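Local coordinates for metallo-beta-lactamase family protein (Staphylococcus aureus, PDB 3R2U) that is probably an iron-dependent hydrolase or oxygenase of the metallo-beta-lactamase superfamily, carrying a rhodanese-like module beside its metal-binding domain, at residues M163-D169 with I213-H219; G168-F172 with S202-I206; T299-K305 with T316-Y321. All coordinates share one frame; numbering follows the deposited sequence.

How the contacts relate
Contact 1 pairs two parallel strands that run up to the iron (III) site, and contact 2 takes the loop leaving the first of those strands and packs it on the helix leading back to the second. They share G168 and D169, their centres lie about 9 Å apart, and they touch where I215 CG2 meets I171 CG2 at 4.0 Å. D169, which binds the iron with H80 and H143, sits where the two join. Contact 3, a strand pair in the parallel sheet on the other side of the chain's centre, has its centre about 35 Å from that of contact 1 and about 37 Å from that of contact 2.

Contact 1 of 3, residues M163-D169 with I213-H219. With FE (Fe (III) ion), chain E.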
loop_
_atom_site.group_PDB
_atom_site.type_symbol
_atom_site.label_atom_id
_atom_site.label_comp_id
_atom_site.label_asym_id
_atom_site.label_seq_id
_atom_site.Cartn_x
_atom_site.Cartn_y
_atom_site.Cartn_z
ATOM N N MET A 163 -2.356 -20.765 -31.968
ATOM C CA MET A 163 -1.830 -19.458 -31.659
ATOM C C MET A 163 -0.502 -19.534 -30.928
ATOM O O MET A 163 0.381 -18.737 -31.171
ATOM C CB MET A 163 -2.826 -18.695 -30.778
ATOM C CG MET A 163 -2.401 -17.236 -30.429
ATOM S SD MET A 163 -3.325 -16.553 -29.035
ATOM C CE MET A 163 -4.999 -16.631 -29.650
ATOM N N GLY A 164 -0.364 -20.478 -30.001
ATOM C CA GLY A 164 0.843 -20.545 -29.210
ATOM C C GLY A 164 0.970 -21.826 -28.417
ATOM O O GLY A 164 0.026 -22.605 -28.322
ATOM N N LEU A 165 2.153 -22.026 -27.849
ATOM C CA LEU A 165 2.456 -23.200 -27.083
ATOM C C LEU A 165 2.942 -22.819 -25.694
ATOM O O LEU A 165 3.909 -22.059 -25.563
ATOM C CB LEU A 165 3.563 -23.974 -27.769
ATOM C CG LEU A 165 4.029 -25.315 -27.160
ATOM C CD1 LEU A 165 2.983 -26.394 -27.364
ATOM C CD2 LEU A 165 5.378 -25.743 -27.778
ATOM N N PHE A 166 2.272 -23.334 -24.667
ATOM C CA PHE A 166 2.754 -23.170 -23.286
ATOM C C PHE A 166 3.788 -24.268 -23.156
ATOM O O PHE A 166 3.441 -25.453 -23.087
ATOM C CB PHE A 166 1.632 -23.348 -22.291
ATOM C CG PHE A 166 0.625 -22.267 -22.360
ATOM C CD1 PHE A 166 0.880 -21.040 -21.753
ATOM C CD2 PHE A 166 -0.584 -22.462 -23.041
ATOM C CE1 PHE A 166 -0.048 -20.010 -21.810
ATOM C CE2 PHE A 166 -1.520 -21.445 -23.105
ATOM C CZ PHE A 166 -1.255 -20.211 -22.493
ATOM N N SER A 167 5.054 -23.869 -23.155
ATOM C CA SER A 167 6.157 -24.800 -23.235
ATOM C C SER A 167 6.878 -25.176 -21.936
ATOM O O SER A 167 7.830 -25.945 -21.970
ATOM C CB SER A 167 7.176 -24.255 -24.228
ATOM O OG SER A 167 7.720 -23.030 -23.769
ATOM N N GLY A 168 6.451 -24.661 -20.797
ATOM C CA GLY A 168 7.104 -25.036 -19.549
ATOM C C GLY A 168 8.609 -24.824 -19.614
ATOM O O GLY A 168 9.074 -23.758 -20.005
ATOM N N ASP A 169 9.372 -25.843 -19.208
ATOM C CA ASP A 169 10.814 -25.787 -19.254
ATOM C C ASP A 169 11.374 -26.586 -20.435
ATOM O O ASP A 169 12.561 -26.947 -20.451
ATOM C CB ASP A 169 11.413 -26.256 -17.920
ATOM C CG ASP A 169 11.162 -25.271 -16.785
ATOM O OD1 ASP A 169 10.722 -24.133 -17.041
ATOM O OD2 ASP A 169 11.412 -25.625 -15.634
ATOM N N ILE A 213 3.470 -19.466 -34.536
ATOM C CA ILE A 213 2.914 -19.665 -33.201
ATOM C C ILE A 213 3.824 -18.985 -32.173
ATOM O O ILE A 213 5.046 -18.903 -32.357
ATOM C CB ILE A 213 2.713 -21.136 -32.796
ATOM C CG1 ILE A 213 4.046 -21.859 -32.605
ATOM C CG2 ILE A 213 1.784 -21.858 -33.790
ATOM C CD1 ILE A 213 3.882 -23.239 -31.927
ATOM N N GLN A 214 3.224 -18.465 -31.114
ATOM C CA GLN A 214 4.014 -17.909 -30.019
ATOM C C GLN A 214 4.517 -19.041 -29.118
ATOM O O GLN A 214 3.953 -20.131 -29.116
ATOM C CB GLN A 214 3.182 -16.957 -29.187
ATOM C CG GLN A 214 2.667 -15.752 -29.946
ATOM C CD GLN A 214 1.846 -14.845 -29.063
ATOM O OE1 GLN A 214 2.228 -14.566 -27.937
ATOM N NE2 GLN A 214 0.720 -14.367 -29.574
ATOM N N ILE A 215 5.595 -18.769 -28.378
ATOM C CA ILE A 215 6.156 -19.698 -27.410
ATOM C C ILE A 215 5.997 -19.012 -26.054
ATOM O O ILE A 215 6.512 -17.918 -25.838
ATOM C CB ILE A 215 7.671 -20.005 -27.657
ATOM C CG1 ILE A 215 7.915 -20.652 -29.022
ATOM C CG2 ILE A 215 8.225 -20.889 -26.567
ATOM C CD1 ILE A 215 7.140 -21.895 -29.283
ATOM N N TRP A 216 5.260 -19.646 -25.159
ATOM C CA TRP A 216 5.006 -19.112 -23.842
ATOM C C TRP A 216 5.691 -19.998 -22.803
ATOM O O TRP A 216 5.111 -20.954 -22.331
ATOM C CB TRP A 216 3.506 -19.068 -23.599
ATOM C CG TRP A 216 2.755 -18.233 -24.600
ATOM C CD1 TRP A 216 3.075 -16.977 -25.025
ATOM C CD2 TRP A 216 1.522 -18.571 -25.238
ATOM N NE1 TRP A 216 2.134 -16.523 -25.917
ATOM C CE2 TRP A 216 1.166 -17.481 -26.063
ATOM C CE3 TRP A 216 0.694 -19.700 -25.214
ATOM C CZ2 TRP A 216 0.011 -17.483 -26.855
ATOM C CZ3 TRP A 216 -0.460 -19.699 -25.995
ATOM C CH2 TRP A 216 -0.787 -18.592 -26.805
ATOM N N PRO A 217 6.936 -19.660 -22.438
ATOM C CA PRO A 217 7.732 -20.499 -21.555
ATOM C C PRO A 217 7.377 -20.371 -20.070
ATOM O O PRO A 217 6.704 -19.423 -19.660
ATOM C CB PRO A 217 9.154 -20.008 -21.831
ATOM C CG PRO A 217 8.963 -18.541 -22.087
ATOM C CD PRO A 217 7.628 -18.398 -22.762
ATOM N N GLY A 218 7.861 -21.325 -19.289
ATOM C CA GLY A 218 7.605 -21.367 -17.862
ATOM C C GLY A 218 8.640 -20.644 -17.041
ATOM O O GLY A 218 8.418 -20.369 -15.874
ATOM N N HIS A 219 9.793 -20.357 -17.635
ATOM C CA HIS A 219 10.847 -19.635 -16.930
ATOM C C HIS A 219 11.524 -18.703 -17.889
ATOM O O HIS A 219 11.592 -18.973 -19.090
ATOM C CB HIS A 219 11.871 -20.566 -16.274
ATOM C CG HIS A 219 11.367 -21.242 -15.040
ATOM N ND1 HIS A 219 10.707 -22.455 -15.069
ATOM C CD2 HIS A 219 11.421 -20.874 -13.734
ATOM C CE1 HIS A 219 10.368 -22.800 -13.839
ATOM N NE2 HIS A 219 10.784 -21.854 -13.011
HETATM FE FE FE E . 11.470 -27.373 -14.362
HETATM O O HOH W 1 4.536 -22.623 -20.173
HETATM O O HOH W 2 10.187 -26.201 -12.882
HETATM O O HOH W 3 11.525 -29.260 -12.938
HETATM O O HOH W 4 13.268 -26.608 -13.453
#
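Strands 164-168 and 214-217 run parallel, their axes approaching to 4.6 Å at 20°, joined by a ladder of backbone bonds from Q214 N to M163 O, L165 N to Q214 O, W216 N to L165 O and S167 N to W216 O. Further along, toward the loops, G218 N still reaches G168 O at 2.8 Å, and a water links G168 N to W216 O.

W216 makes the largest single contribution. G164 CA sits over one face of its six-membered ring, toward the rim, 3.8 Å from the centroid, a CH-pi contact; the absence of a side chain on G164 lets the ring come down on the backbone. M163 SD lies at the ring edge, 3.9 Å from W216 CH2, a Met-aromatic contact. F166 presents a ring face to the indole, with W216 CE3 over its centre, though the two planes are 44° apart. The pyrrole side is held from its own strand: W216 NE1 donates to Q214 OE1 at 2.8 Å, from above the carbonyl plane.

The polar end lies at the metal. D169 binds the iron through OD2 at 2.2 Å and accepts a hydrogen bond from H219 ND1 on the syn lone pair of OD1, 2.6 Å away and close to the imidazole plane. With one oxygen on the metal and the other on H219, the carboxylate is fixed in rotation. H219 is thus a second-shell residue orienting a first-shell ligand; H80 and H143 supply the other protein ligands.

Helix 191-206 joins the two strands in a beta-alpha-beta crossover of the two-sheet metallo-beta-lactamase fold. Strand 164-168 lies next to 148-153, and 214-217 next to the edge strand 235-236. F166 and W216 face F27 of strand 25-32 in the opposing sheet, while I232 of a second subunit packs on M163, Q214 and W216.

Contact 2 of 3, residues G168-F172 with S202-I206; sequences GDFIF and SIESI. With FE (Fe (III) ion), chain E.
F170 and I171 meet helix 191-206 through S202, I203 and I206, and apolar packing does nearly all the work; no hydrogen bond crosses between G168-F172 and S202-I206. The far end of the F170 ring does most of the touching. CE1 comes within 3.5 Å of I203 CD1 and also lies against S202 CB, while CE2, on the other flank, has I206 CG1 at 4.0 Å, near the ring plane. With CG anti to the backbone N (chi1 162°), the ring extends from the loop to the helix. I171 reaches the same helix one residue later: its CD1 meets I206 CG2 at 4.0 Å, and its CG1 lies 4.2 Å from I203 CD1. That same CG1 sits over the centre of the F170 ring, 3.6 Å above its plane, and the two loop side chains therefore form one apolar unit against the helix.

Polar atoms enter mainly within the helix. S202 O, which F170 CZ approaches to 3.5 Å, accepts from I206 N in the helical manner and from S205 OG at 2.8 Å, both arriving from the same face of its plane. The S202 hydroxyl is engaged elsewhere, by P141 O and Q198 O.

This packing joins the end of the crossover helix to the loop that follows strand 164-168. F170 comes directly after the iron ligand D169 in the chain, so the patch packs the part of the loop next to that ligand. The helix lies on the face of the sheet that carries L165 of strand 164-168, with I206 CG1 against L165; I171 additionally touches F247, and F170 touches T140 in the loop after strand 133-139.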
loop_
_atom_site.group_PDB
_atom_site.type_symbol
_atom_site.label_atom_id
_atom_site.label_comp_id
_atom_site.label_asym_id
_atom_site.label_seq_id
_atom_site.Cartn_x
_atom_site.Cartn_y
_atom_site.Cartn_z
ATOM N N GLY A 168 6.451 -24.661 -20.797
ATOM C CA GLY A 168 7.104 -25.036 -19.549
ATOM C C GLY A 168 8.609 -24.824 -19.614
ATOM O O GLY A 168 9.074 -23.758 -20.005
ATOM N N ASP A 169 9.372 -25.843 -19.208
ATOM C CA ASP A 169 10.814 -25.787 -19.254
ATOM C C ASP A 169 11.374 -26.586 -20.435
ATOM O O ASP A 169 12.561 -26.947 -20.451
ATOM C CB ASP A 169 11.413 -26.256 -17.920
ATOM C CG ASP A 169 11.162 -25.271 -16.785
ATOM O OD1 ASP A 169 10.722 -24.133 -17.041
ATOM O OD2 ASP A 169 11.412 -25.625 -15.634
ATOM N N PHE A 170 10.522 -26.848 -21.429
ATOM C CA PHE A 170 10.917 -27.551 -22.648
ATOM C C PHE A 170 11.650 -26.561 -23.567
ATOM O O PHE A 170 12.835 -26.736 -23.851
ATOM C CB PHE A 170 9.672 -28.198 -23.290
ATOM C CG PHE A 170 9.837 -28.592 -24.732
ATOM C CD1 PHE A 170 10.970 -29.248 -25.169
ATOM C CD2 PHE A 170 8.802 -28.374 -25.638
ATOM C CE1 PHE A 170 11.106 -29.631 -26.510
ATOM C CE2 PHE A 170 8.927 -28.749 -26.978
ATOM C CZ PHE A 170 10.088 -29.379 -27.413
ATOM N N ILE A 171 10.953 -25.505 -23.992
ATOM C CA ILE A 171 11.554 -24.446 -24.814
ATOM C C ILE A 171 11.505 -23.096 -24.106
ATOM O O ILE A 171 10.421 -22.649 -23.679
ATOM C CB ILE A 171 10.815 -24.253 -26.148
ATOM C CG1 ILE A 171 10.849 -25.547 -26.981
ATOM C CG2 ILE A 171 11.470 -23.108 -26.952
ATOM C CD1 ILE A 171 10.013 -25.464 -28.222
ATOM N N PHE A 172 12.666 -22.444 -23.988
ATOM C CA PHE A 172 12.742 -21.096 -23.415
ATOM C C PHE A 172 12.989 -20.127 -24.536
ATOM O O PHE A 172 13.178 -20.538 -25.692
ATOM C CB PHE A 172 13.897 -20.950 -22.427
ATOM C CG PHE A 172 13.805 -21.851 -21.239
ATOM C CD1 PHE A 172 12.692 -21.814 -20.414
ATOM C CD2 PHE A 172 14.859 -22.690 -20.906
ATOM C CE1 PHE A 172 12.614 -22.626 -19.291
ATOM C CE2 PHE A 172 14.800 -23.506 -19.783
ATOM C CZ PHE A 172 13.674 -23.490 -18.983
ATOM N N SER A 202 11.929 -34.472 -28.892
ATOM C CA SER A 202 10.835 -33.527 -28.642
ATOM C C SER A 202 11.011 -32.286 -29.495
ATOM O O SER A 202 10.040 -31.756 -30.038
ATOM C CB SER A 202 10.728 -33.168 -27.168
ATOM O OG SER A 202 10.385 -34.307 -26.396
ATOM N N ILE A 203 12.252 -31.818 -29.628
ATOM C CA ILE A 203 12.525 -30.654 -30.455
ATOM C C ILE A 203 12.167 -30.968 -31.916
ATOM O O ILE A 203 11.522 -30.158 -32.595
ATOM C CB ILE A 203 14.008 -30.178 -30.333
ATOM C CG1 ILE A 203 14.287 -29.568 -28.967
ATOM C CG2 ILE A 203 14.329 -29.137 -31.399
ATOM C CD1 ILE A 203 13.520 -28.223 -28.692
ATOM N N GLU A 204 12.576 -32.153 -32.364
ATOM C CA GLU A 204 12.312 -32.644 -33.714
ATOM C C GLU A 204 10.817 -32.586 -34.029
ATOM O O GLU A 204 10.417 -32.059 -35.056
ATOM C CB GLU A 204 12.831 -34.094 -33.848
ATOM C CG GLU A 204 12.722 -34.705 -35.248
ATOM C CD GLU A 204 13.317 -36.116 -35.336
ATOM O OE1 GLU A 204 13.783 -36.490 -36.432
ATOM O OE2 GLU A 204 13.336 -36.849 -34.319
ATOM N N SER A 205 10.002 -33.120 -33.126
ATOM C CA SER A 205 8.546 -33.150 -33.304
ATOM C C SER A 205 7.924 -31.730 -33.315
ATOM O O SER A 205 7.074 -31.427 -34.138
ATOM C CB SER A 205 7.877 -34.028 -32.238
ATOM O OG SER A 205 8.018 -33.450 -30.949
ATOM N N ILE A 206 8.418 -30.827 -32.485
ATOM C CA ILE A 206 7.821 -29.491 -32.409
ATOM C C ILE A 206 8.051 -28.631 -33.676
ATOM O O ILE A 206 7.293 -27.700 -33.951
ATOM C CB ILE A 206 8.313 -28.734 -31.146
ATOM C CG1 ILE A 206 7.138 -28.045 -30.501
ATOM C CG2 ILE A 206 9.508 -27.818 -31.452
ATOM C CD1 ILE A 206 6.084 -29.039 -30.016
HETATM FE FE FE E . 11.470 -27.373 -14.362
HETATM O O HOH W 2 10.187 -26.201 -12.882
HETATM O O HOH W 3 11.525 -29.260 -12.938
HETATM O O HOH W 4 13.268 -26.608 -13.453
#

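Contact 3 of 3, residues T299-K305 with T316-Y321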
loop_
_atom_site.group_PDB
_atom_site.type_symbol
_atom_site.label_atom_id
_atom_site.label_comp_id
_atom_site.label_asym_id
_atom_site.label_seq_id
_atom_site.Cartn_x
_atom_site.Cartn_y
_atom_site.Cartn_z
ATOM N N THR A 299 19.827 -18.438 10.987
ATOM C CA THR A 299 19.330 -17.075 10.824
ATOM C C THR A 299 19.856 -16.365 9.570
ATOM O O THR A 299 21.055 -16.345 9.335
ATOM C CB THR A 299 19.733 -16.239 12.053
ATOM O OG1 THR A 299 19.203 -16.840 13.239
ATOM C CG2 THR A 299 19.231 -14.840 11.937
ATOM N N PHE A 300 18.961 -15.745 8.801
ATOM C CA PHE A 300 19.346 -15.029 7.576
ATOM C C PHE A 300 19.098 -13.524 7.709
ATOM O O PHE A 300 18.023 -13.087 8.128
ATOM C CB PHE A 300 18.581 -15.570 6.364
ATOM C CG PHE A 300 18.895 -17.008 6.047
ATOM C CD1 PHE A 300 20.124 -17.356 5.512
ATOM C CD2 PHE A 300 17.978 -18.011 6.300
ATOM C CE1 PHE A 300 20.433 -18.674 5.240
ATOM C CE2 PHE A 300 18.280 -19.342 6.004
ATOM C CZ PHE A 300 19.500 -19.668 5.484
ATOM N N ASP A 301 20.112 -12.745 7.356
ATOM C CA ASP A 301 20.063 -11.291 7.461
ATOM C C ASP A 301 19.689 -10.800 6.078
ATOM O O ASP A 301 20.410 -11.026 5.108
ATOM C CB ASP A 301 21.410 -10.758 7.935
ATOM C CG ASP A 301 21.410 -9.249 8.217
ATOM O OD1 ASP A 301 20.706 -8.467 7.545
ATOM O OD2 ASP A 301 22.163 -8.839 9.119
ATOM N N LEU A 302 18.539 -10.149 6.015
ATOM C CA LEU A 302 17.934 -9.689 4.761
ATOM C C LEU A 302 18.424 -8.371 4.235
ATOM O O LEU A 302 17.978 -7.944 3.166
ATOM C CB LEU A 302 16.420 -9.571 4.956
ATOM C CG LEU A 302 15.728 -10.858 5.381
ATOM C CD1 LEU A 302 14.287 -10.567 5.725
ATOM C CD2 LEU A 302 15.819 -11.913 4.295
ATOM N N ARG A 303 19.330 -7.709 4.963
ATOM C CA ARG A 303 19.807 -6.398 4.535
ATOM C C ARG A 303 20.778 -6.495 3.355
ATOM O O ARG A 303 21.192 -7.579 2.958
ATOM C CB ARG A 303 20.477 -5.662 5.706
ATOM C CG ARG A 303 19.546 -5.361 6.885
ATOM C CD ARG A 303 20.333 -4.767 8.020
ATOM N NE ARG A 303 21.332 -5.731 8.462
ATOM C CZ ARG A 303 22.492 -5.419 9.030
ATOM N NH1 ARG A 303 22.828 -4.160 9.243
ATOM N NH2 ARG A 303 23.330 -6.383 9.366
ATOM N N SER A 304 21.105 -5.340 2.784
ATOM C CA SER A 304 22.056 -5.262 1.679
ATOM C C SER A 304 23.423 -5.773 2.128
ATOM O O SER A 304 23.758 -5.752 3.336
ATOM C CB SER A 304 22.210 -3.822 1.192
ATOM O OG SER A 304 22.874 -3.012 2.168
ATOM N N LYS A 305 24.222 -6.226 1.170
ATOM C CA LYS A 305 25.571 -6.672 1.499
ATOM C C LYS A 305 26.378 -5.532 2.130
ATOM O O LYS A 305 27.205 -5.787 2.997
ATOM C CB LYS A 305 26.290 -7.304 0.298
ATOM C CG LYS A 305 26.619 -6.376 -0.839
ATOM C CD LYS A 305 27.320 -7.133 -1.981
ATOM C CE LYS A 305 27.834 -6.177 -3.077
ATOM N NZ LYS A 305 26.717 -5.386 -3.668
ATOM N N THR A 316 25.220 -15.350 11.573
ATOM C CA THR A 316 24.123 -15.099 10.650
ATOM C C THR A 316 24.647 -15.178 9.224
ATOM O O THR A 316 25.830 -15.000 8.989
ATOM C CB THR A 316 23.455 -13.734 10.898
ATOM O OG1 THR A 316 24.389 -12.679 10.640
ATOM C CG2 THR A 316 22.965 -13.652 12.335
ATOM N N ILE A 317 23.772 -15.508 8.280
ATOM C CA ILE A 317 24.149 -15.570 6.884
ATOM C C ILE A 317 23.420 -14.429 6.160
ATOM O O ILE A 317 22.201 -14.270 6.278
ATOM C CB ILE A 317 23.779 -16.941 6.284
ATOM C CG1 ILE A 317 24.600 -18.038 6.990
ATOM C CG2 ILE A 317 24.022 -16.954 4.778
ATOM C CD1 ILE A 317 24.108 -19.434 6.730
ATOM N N ASN A 318 24.168 -13.626 5.428
ATOM C CA ASN A 318 23.564 -12.516 4.698
ATOM C C ASN A 318 22.915 -12.999 3.424
ATOM O O ASN A 318 23.584 -13.550 2.566
ATOM C CB ASN A 318 24.637 -11.483 4.349
ATOM C CG ASN A 318 24.082 -10.223 3.699
ATOM O OD1 ASN A 318 24.784 -9.582 2.927
ATOM N ND2 ASN A 318 22.840 -9.853 4.015
ATOM N N ILE A 319 21.606 -12.857 3.306
ATOM C CA ILE A 319 20.967 -13.153 2.029
ATOM C C ILE A 319 20.133 -11.924 1.720
ATOM O O ILE A 319 18.978 -11.838 2.128
ATOM C CB ILE A 319 20.084 -14.405 2.013
ATOM C CG1 ILE A 319 20.851 -15.650 2.460
ATOM C CG2 ILE A 319 19.565 -14.627 0.583
ATOM C CD1 ILE A 319 21.928 -16.089 1.486
ATOM N N PRO A 320 20.717 -10.953 1.005
ATOM C CA PRO A 320 19.964 -9.737 0.685
ATOM C C PRO A 320 18.623 -10.032 -0.002
ATOM O O PRO A 320 18.566 -10.882 -0.877
ATOM C CB PRO A 320 20.897 -8.983 -0.249
ATOM C CG PRO A 320 22.282 -9.463 0.111
ATOM C CD PRO A 320 22.091 -10.917 0.464
ATOM N N TYR A 321 17.557 -9.360 0.436
ATOM C CA TYR A 321 16.245 -9.538 -0.170
ATOM C C TYR A 321 16.127 -8.675 -1.438
ATOM O O TYR A 321 15.472 -7.649 -1.439
ATOM C CB TYR A 321 15.112 -9.215 0.819
ATOM C CG TYR A 321 13.739 -9.525 0.256
ATOM C CD1 TYR A 321 13.380 -10.842 -0.043
ATOM C CD2 TYR A 321 12.811 -8.520 0.009
ATOM C CE1 TYR A 321 12.132 -11.156 -0.575
ATOM C CE2 TYR A 321 11.550 -8.829 -0.525
ATOM C CZ TYR A 321 11.227 -10.145 -0.816
ATOM O OH TYR A 321 9.992 -10.476 -1.342
HETATM O O HOH W 5 23.290 -9.745 11.540
#
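N318 reaches across to the backbone of D301 and R303, and its side chain is worth following outward. From CB, a chi1 of -175° turns the amide away from its own N and across to the other segment; CG lies about equally far from the carbonyl oxygens of D301 and R303. The tip then divides its work. N318 ND2 spends its two hydrogens on those oxygens, at 2.9 Å from D301 O and 3.0 Å from R303 O; both oxygens lie near the N318 amide plane, whereas ND2 stands above the plane of each carbonyl. N318 OD1 faces the start of the next helix, 3.3 Å from K305 CA.

D301 O is doubly used, since I319 N reaches it from the opposite face. Around this point the backbones are parallel: I317 N bonds to T299 O, D301 N to I317 O, and Y321 N to L302 O beyond the regular strand. D301 folds its carboxylate back onto its own turn. OD1 accepts from R303 N in an Asx turn, and R303 makes a side-on salt bridge, NE to D301 OD1 and R303 NH2 to D301 OD2 at 2.7 Å. A water bridges D301 OD2 and T316 OG1, whose stronger partner is I313 O. On the other sheet face, F300 CD1 lies 3.6 Å from I319 CG1 and also packs on I317.

Strand 298-301, helix 305-310 (N-cap S304, its OG bonded to A307 N) and strand 317-318 form a beta-alpha-beta unit. Strand 317-318 is outermost in the four-strand parallel sheet, and 298-301 also pairs with 339-342. Helix 325-329 covers F300 and I319; helix 345-356 packs on L302 and Y321.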